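Long-range contacts in KaiC domain-containing protein (Pyrococcus horikoshii, PDB 2ZTS), which is a KaiC-like protein that binds ADP, with magnesium, at sites shared by neighbouring subunits, and probably binds ATP: residues G37-K43 with T178-P182; A199-L205 with V218-R224; S14-F19 with F46-F50; L139-P145 with V173-T179. All coordinates share one frame; numbering follows the deposited sequence.

Interaction 1 of 4, residues G37-K43 with T178-P182; sequences GGTGTGK and TTEAP. With ADP (adenosine-5'-diphosphate), chain H.
Lys43 and Glu180 form the salt bridge of this contact, with Lys43 NZ 2.8 Å from Glu180 OE1. The ammonium meets that oxygen on its anti side, 27° out of the carboxylate plane, and the two side chains cross at about a right angle. The other carboxylate oxygen is bonded as well: Thr39 OG1 donates to Glu180 OE2 from well above the same plane. With CG anti to the backbone N (chi1 -177°) and an extended chain beyond it, Glu180 reaches into the loop as far as Thr39.

Residues 37-43 have the form of a P-loop (Walker A), lying between strand 32-36 and helix 43-58 and wrapped round the ADP beta-phosphate. Gly40 N donates to ADP O2B at 2.7 Å. ADP O1B accepts from the amides of Gly42 and Lys43 and, at 2.8 Å, from Lys43 NZ. The same ammonium bonds Gly37 O at 3.1 Å, approaching from above the carbonyl plane, so phosphate, carboxylate and main chain together fix its position.

Carbon atoms also approach carbonyl oxygens. Glu180 CA lies 3.3 Å from Gly37 O in a CA-H...O contact. Lys43 CD is 3.2 Å from Thr179 O, and bends beyond it, at chi3 and chi4, turn NZ toward Glu180.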
# COMPACT_ATOMS: atom_id res chain seq x y z
N GLY C 37 14.65 9.39 -12.21
CA GLY C 37 15.53 8.60 -11.41
C GLY C 37 15.56 9.10 -9.97
O GLY C 37 15.17 10.25 -9.66
N GLY C 38 16.03 8.22 -9.10
CA GLY C 38 16.12 8.48 -7.66
C GLY C 38 17.16 9.53 -7.34
O GLY C 38 17.93 10.01 -8.20
N THR C 39 17.16 9.95 -6.10
CA THR C 39 18.13 10.94 -5.65
C THR C 39 19.56 10.49 -6.02
O THR C 39 19.97 9.36 -5.75
CB THR C 39 18.04 11.06 -4.11
OG1 THR C 39 16.69 11.30 -3.71
CG2 THR C 39 18.83 12.20 -3.56
N GLY C 40 20.30 11.36 -6.72
CA GLY C 40 21.71 11.15 -6.85
C GLY C 40 22.01 10.24 -7.98
O GLY C 40 23.10 9.68 -8.03
N THR C 41 21.08 10.07 -8.90
CA THR C 41 21.33 9.23 -10.06
C THR C 41 21.92 10.00 -11.26
O THR C 41 22.31 9.40 -12.20
CB THR C 41 20.07 8.48 -10.50
OG1 THR C 41 18.99 9.42 -10.72
CG2 THR C 41 19.54 7.48 -9.34
N GLY C 42 22.08 11.31 -11.16
CA GLY C 42 22.79 12.10 -12.15
C GLY C 42 21.88 13.02 -12.92
O GLY C 42 22.32 13.59 -13.91
N LYS C 43 20.66 13.21 -12.45
CA LYS C 43 19.69 14.02 -13.21
C LYS C 43 20.14 15.43 -13.49
O LYS C 43 20.12 15.90 -14.63
CB LYS C 43 18.36 14.10 -12.47
CG LYS C 43 17.63 12.77 -12.33
CD LYS C 43 16.31 12.96 -11.77
CE LYS C 43 16.28 13.33 -10.28
NZ LYS C 43 17.11 12.60 -9.36
N THR C 178 13.01 17.21 -15.20
CA THR C 178 13.48 16.18 -14.29
C THR C 178 12.44 15.91 -13.26
O THR C 178 11.73 16.84 -12.84
CB THR C 178 14.78 16.57 -13.62
OG1 THR C 178 14.57 17.64 -12.69
CG2 THR C 178 15.77 17.12 -14.65
N THR C 179 12.32 14.64 -12.87
CA THR C 179 11.49 14.27 -11.73
C THR C 179 12.16 13.12 -10.97
O THR C 179 13.12 12.51 -11.45
CB THR C 179 10.08 13.96 -12.17
OG1 THR C 179 9.23 13.77 -11.03
CG2 THR C 179 10.00 12.65 -12.89
N GLU C 180 11.69 12.87 -9.75
CA GLU C 180 12.38 11.92 -8.87
C GLU C 180 11.42 10.99 -8.13
O GLU C 180 10.64 11.48 -7.32
CB GLU C 180 13.22 12.73 -7.89
CG GLU C 180 14.10 11.92 -6.91
CD GLU C 180 15.13 12.82 -6.19
OE1 GLU C 180 15.99 13.46 -6.89
OE2 GLU C 180 15.09 12.85 -4.92
N ALA C 181 11.50 9.69 -8.46
CA ALA C 181 11.00 8.51 -7.68
C ALA C 181 12.09 7.37 -7.51
O ALA C 181 13.01 7.28 -8.34
CB ALA C 181 9.81 7.89 -8.39
N PRO C 182 11.97 6.47 -6.51
CA PRO C 182 13.04 5.48 -6.22
C PRO C 182 13.49 4.55 -7.38
O PRO C 182 12.84 3.54 -7.71
CB PRO C 182 12.46 4.64 -5.03
CG PRO C 182 10.91 4.87 -5.02
CD PRO C 182 10.82 6.33 -5.56
PB ADP H . 20.42 13.99 -8.87
O1B ADP H . 19.88 12.86 -9.63
O2B ADP H . 20.07 13.93 -7.38
O3B ADP H . 20.01 15.39 -9.47
PA ADP H . 23.20 14.77 -9.38
O1A ADP H . 23.26 15.14 -10.88
O2A ADP H . 23.15 15.97 -8.46
O3A ADP H . 22.02 13.71 -9.04
O5' ADP H . 24.47 13.83 -9.16
C5' ADP H . 25.49 14.14 -8.27
C4' ADP H . 26.51 13.04 -8.21
O4' ADP H . 27.52 13.10 -9.19
C3' ADP H . 27.19 13.05 -6.85
O3' ADP H . 26.29 12.45 -5.92
C2' ADP H . 28.49 12.33 -7.15
O2' ADP H . 28.36 10.96 -7.08
C1' ADP H . 28.77 12.69 -8.62
N9 ADP H . 29.68 13.84 -8.78
C8 ADP H . 29.41 15.16 -8.45
N7 ADP H . 30.47 15.92 -8.78
C5 ADP H . 31.44 15.09 -9.27
C6 ADP H . 32.72 15.31 -9.76
N6 ADP H . 33.14 16.55 -10.06
N1 ADP H . 33.46 14.22 -10.23
C2 ADP H . 32.92 12.94 -10.22
N3 ADP H . 31.63 12.72 -9.74
C4 ADP H . 30.92 13.78 -9.28

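Interaction 2 of 4, residues A199-L205 with V218-R224; sequences ARGVIVL and VLIRKMR. With ADP (adenosine-5'-diphosphate), chain D.
Arg200 and Arg224, at one end of the paired strands, bring their side chains together along their aliphatic parts, Arg200 CB lying 3.8 Å from Arg224 CG. Their guanidinium planes are turned 68° apart and the NH1 atoms are 3.6 Å from each other. Acidic groups of a neighbouring subunit probably offset these like charges: Glu77 there forms a salt bridge with Arg224, and Asp73 one with Arg200. The main chain joins the two arginines too, through Arg224 N to Arg200 O.

Val202 has the next largest buried surface, and it faces a classic beta bulge. Its O accepts from Arg221 N at 3.0 Å and, weakly, from Lys222 N, while Val202 N donates to Lys222 O at 2.8 Å; the register therefore slips by one residue before Ile203 pairs with Ile220.

Lys222 lies against Val202, CB to CB 4.1 Å. Its chain, CG anti to the backbone N (chi1 -176°), stays extended until a bend at chi4 and delivers NZ to O2B of an ADP at 2.9 Å. That nucleotide also bonds the P-loop of the neighbouring subunit, so this strand end completes an intersubunit site. A water links the same NZ to Ala199 O.

The two strands form an antiparallel hairpin, axes at 173°, with strand 32-36 beside 201-209 and strand 233-238 beside 214-223.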
# COMPACT_ATOMS: atom_id res chain seq x y z
N ALA C 199 5.32 14.45 -21.74
CA ALA C 199 6.63 14.21 -22.34
C ALA C 199 6.52 13.17 -23.44
O ALA C 199 5.71 12.26 -23.35
CB ALA C 199 7.60 13.76 -21.28
N ARG C 200 7.25 13.37 -24.52
CA ARG C 200 7.24 12.47 -25.66
C ARG C 200 8.52 11.63 -25.69
O ARG C 200 8.71 10.83 -26.60
CB ARG C 200 7.08 13.26 -26.99
CG ARG C 200 5.98 14.33 -26.98
CD ARG C 200 4.52 13.85 -27.23
NE ARG C 200 3.57 14.98 -27.04
CZ ARG C 200 3.36 16.00 -27.92
NH1 ARG C 200 4.04 16.07 -29.06
NH2 ARG C 200 2.48 16.96 -27.65
N GLY C 201 9.38 11.84 -24.71
CA GLY C 201 10.58 11.03 -24.47
C GLY C 201 10.69 10.74 -22.97
O GLY C 201 10.36 11.63 -22.19
N VAL C 202 11.18 9.56 -22.57
CA VAL C 202 11.51 9.26 -21.16
C VAL C 202 12.84 8.53 -21.03
O VAL C 202 13.07 7.51 -21.70
CB VAL C 202 10.44 8.38 -20.50
CG1 VAL C 202 10.82 8.06 -19.07
CG2 VAL C 202 9.11 9.05 -20.59
N ILE C 203 13.71 9.08 -20.21
CA ILE C 203 15.02 8.53 -19.91
C ILE C 203 15.06 8.24 -18.40
O ILE C 203 14.78 9.14 -17.59
CB ILE C 203 16.15 9.56 -20.27
CG1 ILE C 203 16.07 9.90 -21.76
CG2 ILE C 203 17.49 8.93 -19.98
CD1 ILE C 203 16.85 11.12 -22.15
N VAL C 204 15.45 7.01 -18.06
CA VAL C 204 15.66 6.58 -16.67
C VAL C 204 17.13 6.45 -16.34
O VAL C 204 17.87 5.81 -17.04
CB VAL C 204 14.97 5.22 -16.40
CG1 VAL C 204 15.06 4.81 -14.91
CG2 VAL C 204 13.55 5.26 -16.89
N LEU C 205 17.53 7.08 -15.26
CA LEU C 205 18.82 6.95 -14.64
C LEU C 205 18.61 6.15 -13.39
O LEU C 205 17.71 6.43 -12.62
CB LEU C 205 19.35 8.31 -14.25
CG LEU C 205 19.57 9.36 -15.34
CD1 LEU C 205 20.45 10.49 -14.86
CD2 LEU C 205 20.14 8.77 -16.59
N VAL C 218 21.79 3.95 -17.52
CA VAL C 218 20.76 4.71 -18.26
C VAL C 218 19.97 3.79 -19.17
O VAL C 218 20.50 2.85 -19.77
CB VAL C 218 21.37 5.89 -19.04
CG1 VAL C 218 22.44 5.41 -20.04
CG2 VAL C 218 20.34 6.65 -19.78
N LEU C 219 18.68 4.07 -19.29
CA LEU C 219 17.81 3.35 -20.20
C LEU C 219 16.89 4.37 -20.89
O LEU C 219 16.34 5.29 -20.25
CB LEU C 219 17.04 2.37 -19.39
CG LEU C 219 15.90 1.54 -19.93
CD1 LEU C 219 16.40 0.55 -20.89
CD2 LEU C 219 15.29 0.84 -18.72
N ILE C 220 16.77 4.26 -22.19
CA ILE C 220 15.77 5.02 -22.93
C ILE C 220 14.53 4.19 -23.04
O ILE C 220 14.50 3.20 -23.77
CB ILE C 220 16.25 5.35 -24.31
CG1 ILE C 220 17.54 6.15 -24.23
CG2 ILE C 220 15.18 6.16 -25.08
CD1 ILE C 220 18.56 5.59 -25.09
N ARG C 221 13.50 4.63 -22.32
CA ARG C 221 12.24 3.93 -22.14
C ARG C 221 11.29 4.28 -23.28
O ARG C 221 10.58 3.44 -23.78
CB ARG C 221 11.70 4.32 -20.75
CG ARG C 221 10.32 3.93 -20.35
CD ARG C 221 10.04 2.40 -20.25
NE ARG C 221 9.66 2.05 -18.90
CZ ARG C 221 8.43 1.75 -18.48
NH1 ARG C 221 7.36 1.72 -19.30
NH2 ARG C 221 8.27 1.47 -17.18
N LYS C 222 11.37 5.54 -23.74
CA LYS C 222 10.47 6.10 -24.73
C LYS C 222 11.20 7.25 -25.45
O LYS C 222 11.87 8.07 -24.81
CB LYS C 222 9.21 6.66 -24.07
CG LYS C 222 8.19 7.18 -25.03
CD LYS C 222 6.91 7.67 -24.33
CE LYS C 222 6.09 8.44 -25.34
NZ LYS C 222 4.65 8.40 -25.15
N MSE C 223 11.11 7.29 -26.77
CA MSE C 223 11.57 8.51 -27.47
C MSE C 223 10.80 8.61 -28.77
O MSE C 223 10.94 7.74 -29.61
CB MSE C 223 13.06 8.46 -27.76
CG MSE C 223 13.65 9.74 -28.41
SE MSE C 223 13.49 11.28 -27.16
CE MSE C 223 14.53 10.48 -25.64
N ARG C 224 10.01 9.65 -28.93
CA ARG C 224 9.18 9.76 -30.11
C ARG C 224 10.05 9.86 -31.37
O ARG C 224 11.19 10.28 -31.31
CB ARG C 224 8.23 10.95 -29.99
CG ARG C 224 8.91 12.34 -30.16
CD ARG C 224 8.02 13.39 -30.86
NE ARG C 224 8.69 14.68 -30.93
CZ ARG C 224 8.12 15.87 -31.13
NH1 ARG C 224 6.82 15.98 -31.38
NH2 ARG C 224 8.89 16.96 -31.13
PB ADP D . 2.75 4.88 -25.69
O1B ADP D . 2.21 3.68 -24.96
O2B ADP D . 3.48 5.80 -24.72
O3B ADP D . 1.56 5.65 -26.19
PA ADP D . 3.96 5.05 -28.26
O1A ADP D . 2.94 4.41 -29.17
O2A ADP D . 3.84 6.53 -28.01
O3A ADP D . 3.84 4.38 -26.75
O5' ADP D . 5.34 4.45 -28.76
C5' ADP D . 6.41 5.29 -29.06
C4' ADP D . 7.61 4.39 -29.20
O4' ADP D . 7.65 3.77 -30.46
C3' ADP D . 8.90 5.17 -29.00
O3' ADP D . 9.18 5.16 -27.65
C2' ADP D . 9.85 4.36 -29.82
O2' ADP D . 10.42 3.32 -29.11
C1' ADP D . 8.99 3.75 -30.91
N9 ADP D . 9.09 4.57 -32.11
C8 ADP D . 8.57 5.84 -32.31
N7 ADP D . 8.88 6.23 -33.57
C5 ADP D . 9.61 5.24 -34.14
C6 ADP D . 10.16 5.16 -35.41
N6 ADP D . 9.74 6.04 -36.32
N1 ADP D . 10.82 4.00 -35.74
C2 ADP D . 10.94 2.95 -34.81
N3 ADP D . 10.39 3.05 -33.53
C4 ADP D . 9.74 4.19 -33.24
O HOH W 1 4.88 9.61 -22.58

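Interaction 3 of 4, residues S14-F19 with F46-F50; sequences SGIPGF and FAAQF
Ile16 CD1 sits almost exactly over the centre of the Phe46 ring, 3.3 Å from its centroid and 10° off the ring normal, a close CH-pi contact. All six ring carbons lie within 3.7 Å of this one methyl, and the two side chains cross at about a right angle. Phe46 also takes part through its edge: its CZ points at a face of Phe19, offset toward the rim, in a T-shaped pair with planes at 89° and centroids 5.5 Å apart. Both phenylalanines hold CG anti to the backbone N (chi1 -172° for Phe46), which carries each ring out toward the other segment.

The loop 14-19, between strands 11-12 and 27-28, thereby packs on helix 43-58, the helix that follows the P-loop. An ST turn shapes its start, Ser14 OG accepting from Ile16 N at 2.9 Å; Asp20 is a further partner of that hydroxyl.

Polar contacts lie further along the helix. Gln49 NE2 makes a weak bond of 3.4 Å to Gly15 O and packs against Ile16 CG1, while Gln49 OE1 takes the backbone N of Ile242 on strand 241-244. Ser14 O receives a CA-H...O contact from Phe50 CA at 3.4 Å and lies in plane at the edge of the Phe50 ring; this side chain also packs on Val140 and Ile176 of the central sheet.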
# COMPACT_ATOMS: atom_id res chain seq x y z
N SER C 14 23.04 15.60 -27.75
CA SER C 14 22.67 15.63 -26.34
C SER C 14 23.75 16.34 -25.58
O SER C 14 23.50 16.99 -24.62
CB SER C 14 22.52 14.22 -25.76
OG SER C 14 23.75 13.56 -25.75
N GLY C 15 24.96 16.20 -26.04
CA GLY C 15 26.10 16.67 -25.28
C GLY C 15 26.76 15.61 -24.43
O GLY C 15 27.74 15.91 -23.75
N ILE C 16 26.28 14.37 -24.48
CA ILE C 16 26.74 13.32 -23.55
C ILE C 16 27.40 12.21 -24.37
O ILE C 16 26.72 11.50 -25.12
CB ILE C 16 25.55 12.78 -22.71
CG1 ILE C 16 25.08 13.89 -21.72
CG2 ILE C 16 25.98 11.48 -21.94
CD1 ILE C 16 23.70 13.85 -21.44
N PRO C 17 28.73 12.10 -24.29
CA PRO C 17 29.45 11.13 -25.12
C PRO C 17 28.87 9.78 -24.89
O PRO C 17 28.54 9.44 -23.74
CB PRO C 17 30.90 11.24 -24.64
CG PRO C 17 30.99 12.65 -24.04
CD PRO C 17 29.66 12.92 -23.46
N GLY C 18 28.67 9.05 -25.97
CA GLY C 18 28.12 7.72 -25.90
C GLY C 18 26.61 7.62 -26.00
O GLY C 18 26.09 6.53 -26.23
N PHE C 19 25.92 8.75 -25.90
CA PHE C 19 24.47 8.77 -25.80
C PHE C 19 23.72 8.93 -27.10
O PHE C 19 22.67 8.31 -27.29
CB PHE C 19 24.03 9.89 -24.84
CG PHE C 19 22.62 9.79 -24.44
CD1 PHE C 19 22.20 8.76 -23.60
CD2 PHE C 19 21.68 10.71 -24.89
CE1 PHE C 19 20.90 8.62 -23.25
CE2 PHE C 19 20.37 10.61 -24.50
CZ PHE C 19 19.97 9.56 -23.67
N PHE C 46 23.32 15.53 -15.89
CA PHE C 46 22.90 15.20 -17.24
C PHE C 46 22.16 16.42 -17.89
O PHE C 46 22.50 16.83 -18.98
CB PHE C 46 22.00 14.01 -17.12
CG PHE C 46 21.59 13.41 -18.39
CD1 PHE C 46 22.08 12.19 -18.76
CD2 PHE C 46 20.71 14.08 -19.24
CE1 PHE C 46 21.69 11.63 -19.95
CE2 PHE C 46 20.32 13.52 -20.45
CZ PHE C 46 20.78 12.30 -20.81
N ALA C 47 21.22 17.03 -17.16
CA ALA C 47 20.53 18.26 -17.62
C ALA C 47 21.45 19.47 -17.82
O ALA C 47 21.28 20.24 -18.80
CB ALA C 47 19.44 18.62 -16.71
N ALA C 48 22.45 19.60 -16.96
CA ALA C 48 23.38 20.70 -17.04
C ALA C 48 24.30 20.50 -18.23
O ALA C 48 24.61 21.46 -18.94
CB ALA C 48 24.14 20.85 -15.80
N GLN C 49 24.74 19.26 -18.43
CA GLN C 49 25.61 18.92 -19.53
C GLN C 49 24.94 19.24 -20.87
O GLN C 49 25.58 19.79 -21.79
CB GLN C 49 25.99 17.43 -19.45
CG GLN C 49 27.30 17.06 -20.13
CD GLN C 49 27.83 15.71 -19.65
OE1 GLN C 49 27.64 15.37 -18.49
NE2 GLN C 49 28.44 14.93 -20.56
N PHE C 50 23.65 18.92 -20.96
CA PHE C 50 22.85 19.19 -22.14
C PHE C 50 22.88 20.68 -22.45
O PHE C 50 23.02 21.04 -23.61
CB PHE C 50 21.41 18.68 -21.92
CG PHE C 50 20.37 19.12 -22.95
CD1 PHE C 50 20.34 18.57 -24.23
CD2 PHE C 50 19.31 19.90 -22.59
CE1 PHE C 50 19.35 18.89 -25.13
CE2 PHE C 50 18.28 20.22 -23.52
CZ PHE C 50 18.31 19.70 -24.76

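Interaction 4 of 4, residues L139-P145 with V173-T179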
# COMPACT_ATOMS: atom_id res chain seq x y z
N LEU C 139 16.17 23.87 -23.21
CA LEU C 139 15.53 24.29 -21.95
C LEU C 139 15.59 23.14 -20.93
O LEU C 139 15.40 22.00 -21.30
CB LEU C 139 14.07 24.70 -22.21
CG LEU C 139 13.23 25.03 -20.97
CD1 LEU C 139 13.78 26.18 -20.14
CD2 LEU C 139 11.77 25.32 -21.40
N VAL C 140 15.84 23.44 -19.68
CA VAL C 140 15.81 22.45 -18.59
C VAL C 140 14.97 23.03 -17.47
O VAL C 140 15.09 24.20 -17.17
CB VAL C 140 17.23 22.17 -18.05
CG1 VAL C 140 17.19 21.50 -16.69
CG2 VAL C 140 18.00 21.32 -19.03
N ILE C 141 14.09 22.22 -16.88
CA ILE C 141 13.41 22.54 -15.65
C ILE C 141 13.78 21.44 -14.68
O ILE C 141 13.34 20.30 -14.80
CB ILE C 141 11.88 22.67 -15.85
CG1 ILE C 141 11.59 23.74 -16.97
CG2 ILE C 141 11.18 22.98 -14.52
CD1 ILE C 141 10.14 24.12 -17.16
N ASP C 142 14.66 21.80 -13.77
CA ASP C 142 15.10 20.95 -12.69
C ASP C 142 14.52 21.57 -11.44
O ASP C 142 15.07 22.48 -10.95
CB ASP C 142 16.62 20.98 -12.65
CG ASP C 142 17.21 19.90 -11.80
OD1 ASP C 142 18.41 20.07 -11.42
OD2 ASP C 142 16.57 18.83 -11.53
N SER C 143 13.41 21.08 -10.90
CA SER C 143 12.78 19.83 -11.22
C SER C 143 11.31 20.03 -10.99
O SER C 143 10.88 21.02 -10.37
CB SER C 143 13.29 18.77 -10.23
OG SER C 143 12.72 19.01 -8.94
N ILE C 144 10.51 19.10 -11.51
CA ILE C 144 9.10 19.11 -11.20
C ILE C 144 8.75 18.99 -9.69
O ILE C 144 7.89 19.70 -9.21
CB ILE C 144 8.37 18.06 -12.08
CG1 ILE C 144 8.36 18.57 -13.53
CG2 ILE C 144 6.98 17.82 -11.62
CD1 ILE C 144 7.95 17.47 -14.45
N PRO C 145 9.34 18.08 -8.95
CA PRO C 145 9.07 18.07 -7.49
C PRO C 145 9.45 19.39 -6.80
O PRO C 145 8.78 19.74 -5.86
CB PRO C 145 9.97 16.95 -6.96
CG PRO C 145 10.26 16.09 -8.13
CD PRO C 145 10.25 16.99 -9.36
N VAL C 173 10.83 24.48 -28.07
CA VAL C 173 12.27 24.19 -27.80
C VAL C 173 12.47 22.72 -27.41
O VAL C 173 11.55 21.98 -27.29
CB VAL C 173 12.93 25.16 -26.79
CG1 VAL C 173 12.91 26.58 -27.35
CG2 VAL C 173 12.26 25.14 -25.39
N THR C 174 13.70 22.28 -27.36
CA THR C 174 13.95 20.90 -26.99
C THR C 174 14.24 20.95 -25.52
O THR C 174 15.16 21.63 -25.13
CB THR C 174 15.16 20.38 -27.72
OG1 THR C 174 14.94 20.39 -29.15
CG2 THR C 174 15.43 18.91 -27.31
N THR C 175 13.43 20.27 -24.73
CA THR C 175 13.38 20.41 -23.29
C THR C 175 13.64 19.12 -22.53
O THR C 175 13.08 18.08 -22.93
CB THR C 175 11.97 20.87 -22.93
OG1 THR C 175 11.71 22.11 -23.62
CG2 THR C 175 11.82 21.22 -21.40
N ILE C 176 14.45 19.18 -21.45
CA ILE C 176 14.49 18.14 -20.40
C ILE C 176 13.80 18.65 -19.10
O ILE C 176 14.10 19.74 -18.59
CB ILE C 176 15.92 17.70 -20.10
CG1 ILE C 176 16.51 17.03 -21.33
CG2 ILE C 176 15.99 16.75 -18.86
CD1 ILE C 176 18.04 16.83 -21.28
N LEU C 177 12.86 17.86 -18.60
CA LEU C 177 12.22 18.05 -17.31
C LEU C 177 12.67 16.92 -16.44
O LEU C 177 12.70 15.76 -16.89
CB LEU C 177 10.68 17.95 -17.41
CG LEU C 177 9.99 18.77 -18.50
CD1 LEU C 177 8.54 18.39 -18.65
CD2 LEU C 177 10.11 20.24 -18.16
N THR C 178 13.01 17.21 -15.20
CA THR C 178 13.48 16.18 -14.29
C THR C 178 12.44 15.91 -13.26
O THR C 178 11.73 16.84 -12.84
CB THR C 178 14.78 16.57 -13.62
OG1 THR C 178 14.57 17.64 -12.69
CG2 THR C 178 15.77 17.12 -14.65
N THR C 179 12.32 14.64 -12.87
CA THR C 179 11.49 14.27 -11.73
C THR C 179 12.16 13.12 -10.97
O THR C 179 13.12 12.51 -11.45
CB THR C 179 10.08 13.96 -12.17
OG1 THR C 179 9.23 13.77 -11.03
CG2 THR C 179 10.00 12.65 -12.89
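Thr178 OG1 donates to Asp142 OD2 over 2.6 Å, the shortest polar bond between the two segments; it meets the carboxylate on its anti side, 18° out of plane. It joins the ends of two neighbouring parallel strands, 138-142 and 174-179, their axes 9° apart, in the central sheet of this P-loop NTPase fold. Asp142 is a known magnesium site, although here its side chain stays about 4 Å from the nearest magnesium ion. Its OD1 bonds Thr44, the P-loop residue that also binds magnesium. Gripped at both oxygens, the carboxylate is probably restrained in its rotation, with Thr178 acting from the second shell.

Backbone bonds alternate along the strands: Ile176 N to Leu139 O, Ile141 N to Ile176 O and Thr178 N to Ile141 O. After a cis peptide between Asp142 and Ser143 the first chain turns into helix 144-149. Ser143 is its N-cap, with OG also bonded to Glu68, and Ile144 N still reaches Thr178 O at 2.9 Å (166° at the hydrogen). This bond ties the helix's first turn to strand 174-179.

Ile141 and Leu177 lie side by side on the face covered by helix 157-171, Ile141 CB touching Leu177 CD2 at 3.8 Å. Val140 and Ile176 occupy the other face, against helix 43-58. At the N-terminal end of the strands, Val173 CG2 rests 3.7 Å from Leu139 CB.

How the interactions relate
Interactions 1 and 4 share Thr178 and Thr179 at the end of strand 174-179, with centres about 12 Å apart, so the P-loop and the magnesium-binding aspartate meet one strand. The centre of interaction 3 lies about 14 Å from that of interaction 4, and the two touch where Phe50 of helix 43-58 packs on Ile176; interaction 3 adjoins interaction 1 in sequence, and their segments alternate along the chain. Interaction 2 follows the others in the chain. It belongs to the same mixed sheet, its Leu205 packing against the P-loop and its Ile203 against Phe19 of interaction 3. Interactions 1 and 2 each contact a different ADP, so one subunit contributes to two intersubunit nucleotide sites.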